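Local coordinates for conserved hypothetical secreted protein (PDB 4RNZ) that is a cell shape-determining protein of Helicobacter pylori, a zinc-containing M23B-family metallopeptidase that probably trims the peptidoglycan of the cell wall, at residues D111-N116 with G152-K157. Numbering follows the deposited sequence.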
loop_
_atom_site.group_PDB
_atom_site.type_symbol
_atom_site.label_atom_id
_atom_site.label_comp_id
_atom_site.label_asym_id
_atom_site.label_seq_id
_atom_site.Cartn_x
_atom_site.Cartn_y
_atom_site.Cartn_z
ATOM N N ASP A 111 1.336 -14.179 -10.204
ATOM C CA ASP A 111 0.990 -13.025 -9.380
ATOM C C ASP A 111 1.118 -11.664 -10.069
ATOM O O ASP A 111 2.185 -11.059 -10.080
ATOM C CB ASP A 111 1.809 -13.008 -8.122
ATOM C CG ASP A 111 1.391 -11.872 -7.196
ATOM O OD1 ASP A 111 0.284 -11.327 -7.356
ATOM O OD2 ASP A 111 2.168 -11.532 -6.334
ATOM N N PRO A 112 0.003 -11.162 -10.578
ATOM C CA PRO A 112 -0.070 -9.830 -11.170
ATOM C C PRO A 112 0.334 -8.706 -10.219
ATOM O O PRO A 112 0.862 -7.697 -10.659
ATOM C CB PRO A 112 -1.533 -9.718 -11.603
ATOM C CG PRO A 112 -1.969 -11.134 -11.812
ATOM C CD PRO A 112 -1.263 -11.907 -10.735
ATOM N N LEU A 113 0.122 -8.882 -8.923
ATOM C CA LEU A 113 0.452 -7.839 -7.957
ATOM C C LEU A 113 1.956 -7.597 -7.930
ATOM O O LEU A 113 2.396 -6.452 -7.986
ATOM C CB LEU A 113 -0.054 -8.204 -6.567
ATOM C CG LEU A 113 -1.578 -8.398 -6.497
ATOM C CD1 LEU A 113 -1.968 -8.969 -5.141
ATOM C CD2 LEU A 113 -2.331 -7.114 -6.751
ATOM N N LEU A 114 2.728 -8.683 -7.849
ATOM C CA LEU A 114 4.189 -8.617 -7.846
ATOM C C LEU A 114 4.692 -8.042 -9.167
ATOM O O LEU A 114 5.619 -7.219 -9.178
ATOM C CB LEU A 114 4.806 -10.000 -7.609
ATOM C CG LEU A 114 6.323 -10.084 -7.538
ATOM C CD1 LEU A 114 6.868 -9.365 -6.323
ATOM C CD2 LEU A 114 6.779 -11.533 -7.508
ATOM N N ALA A 115 4.097 -8.497 -10.269
ATOM C CA ALA A 115 4.504 -8.060 -11.603
ATOM C C ALA A 115 4.281 -6.559 -11.736
ATOM O O ALA A 115 5.171 -5.834 -12.180
ATOM C CB ALA A 115 3.726 -8.826 -12.655
ATOM N N ASN A 116 3.122 -6.073 -11.301
ATOM C CA ASN A 116 2.824 -4.625 -11.338
ATOM C C ASN A 116 3.762 -3.797 -10.470
ATOM O O ASN A 116 4.145 -2.684 -10.852
ATOM C CB ASN A 116 1.404 -4.320 -10.837
ATOM C CG ASN A 116 0.325 -4.827 -11.746
ATOM O OD1 ASN A 116 0.540 -5.116 -12.929
ATOM N ND2 ASN A 116 -0.881 -4.896 -11.201
ATOM N N GLY A 152 -3.437 -9.012 1.148
ATOM C CA GLY A 152 -2.808 -7.731 0.871
ATOM C C GLY A 152 -1.914 -7.884 -0.350
ATOM O O GLY A 152 -2.211 -8.653 -1.250
ATOM N N GLN A 153 -0.786 -7.205 -0.357
ATOM C CA GLN A 153 0.096 -7.247 -1.512
ATOM C C GLN A 153 1.443 -7.712 -1.031
ATOM O O GLN A 153 1.754 -7.620 0.149
ATOM C CB GLN A 153 0.208 -5.854 -2.170
ATOM C CG GLN A 153 -1.029 -5.430 -2.990
ATOM C CD GLN A 153 -0.718 -4.400 -4.083
ATOM O OE1 GLN A 153 0.352 -4.395 -4.685
ATOM N NE2 GLN A 153 -1.674 -3.535 -4.352
ATOM N N PRO A 154 2.279 -8.169 -1.960
ATOM C CA PRO A 154 3.639 -8.499 -1.571
ATOM C C PRO A 154 4.468 -7.255 -1.322
ATOM O O PRO A 154 4.042 -6.118 -1.617
ATOM C CB PRO A 154 4.158 -9.291 -2.782
ATOM C CG PRO A 154 3.365 -8.784 -3.931
ATOM C CD PRO A 154 1.991 -8.503 -3.372
ATOM N N THR A 155 5.651 -7.470 -0.773
ATOM C CA THR A 155 6.599 -6.427 -0.551
ATOM C C THR A 155 7.922 -6.846 -1.195
ATOM O O THR A 155 8.472 -7.924 -0.857
ATOM C CB THR A 155 6.773 -6.168 0.960
ATOM O OG1 THR A 155 5.515 -5.780 1.514
ATOM C CG2 THR A 155 7.762 -5.067 1.225
ATOM N N ILE A 156 8.428 -6.016 -2.115
ATOM C CA ILE A 156 9.742 -6.255 -2.711
ATOM C C ILE A 156 10.833 -5.770 -1.792
ATOM O O ILE A 156 10.874 -4.593 -1.454
ATOM C CB ILE A 156 9.874 -5.537 -4.068
ATOM C CG1 ILE A 156 8.935 -6.198 -5.078
ATOM C CG2 ILE A 156 11.325 -5.546 -4.539
ATOM C CD1 ILE A 156 8.794 -5.422 -6.374
ATOM N N LYS A 157 11.704 -6.675 -1.361
ATOM C CA LYS A 157 12.835 -6.309 -0.518
ATOM C C LYS A 157 14.054 -5.916 -1.346
ATOM O O LYS A 157 14.786 -5.010 -0.984
ATOM C CB LYS A 157 13.225 -7.470 0.412
ATOM C CG LYS A 157 12.089 -8.041 1.253
ATOM C CD LYS A 157 11.255 -6.975 1.958
ATOM C CE LYS A 157 12.069 -6.093 2.890
ATOM N NZ LYS A 157 12.773 -6.864 3.953
HETATM O O HOH W 1 0.730 -4.309 -7.323
#
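Gln153 OE1 accepts two hydrogen bonds, one from a bridging water whose oxygen lies 2.7 Å away and one from the side-chain amide of Gln117, one residue beyond 111-116 on the same helix. The water also donates to the carbonyl oxygen of Leu113; no direct hydrogen bond spans the two segments, but this water bridges them, and Gln117 adds a bond to the carbonyl of Pro154. Beyond CG the Gln153 chain is extended, and it crosses the Leu113 side chain at about a right angle, its CD 4.1 Å from Leu113 CD2. The other methyl of Leu113, CD1, lies near the carbonyl oxygen of Gly152. Pro154 meets the first turn of the helix through CG and CD: CD sits 3.8 Å from Leu113 CB, while CG packs on Leu114 CB and meets Asp111 OD2 tip to tip at 3.8 Å. Asp111 is the N-cap residue of helix 112-121, and its carboxylate caps the first turn. Its CG stands anti to the backbone N (chi1 -176°); OD1 accepts from Leu113 N at 2.9 Å, the donor standing above the carboxylate plane. OD2 takes a weak bond from Leu114 N and a salt bridge from Arg143 of strand 136-146, whose charge would probably stabilise the buried carboxylate. Farther along, Leu114 CD1 reaches Ile156 CG1 at 4.0 Å; Leu114 and Ile156 also touch Tyr141 and Ile139, respectively, on strand 136-146. The axes of helix 112-116 and strand 153-156 come within 7.9 Å, their N-to-C directions 38° apart. The arrangement is that of an N-capped helix packed against an antiparallel beta-sheet in the second domain of Csd3, Leu113 and Leu114 meeting Pro154 and Ile156 in the apolar part of the contact.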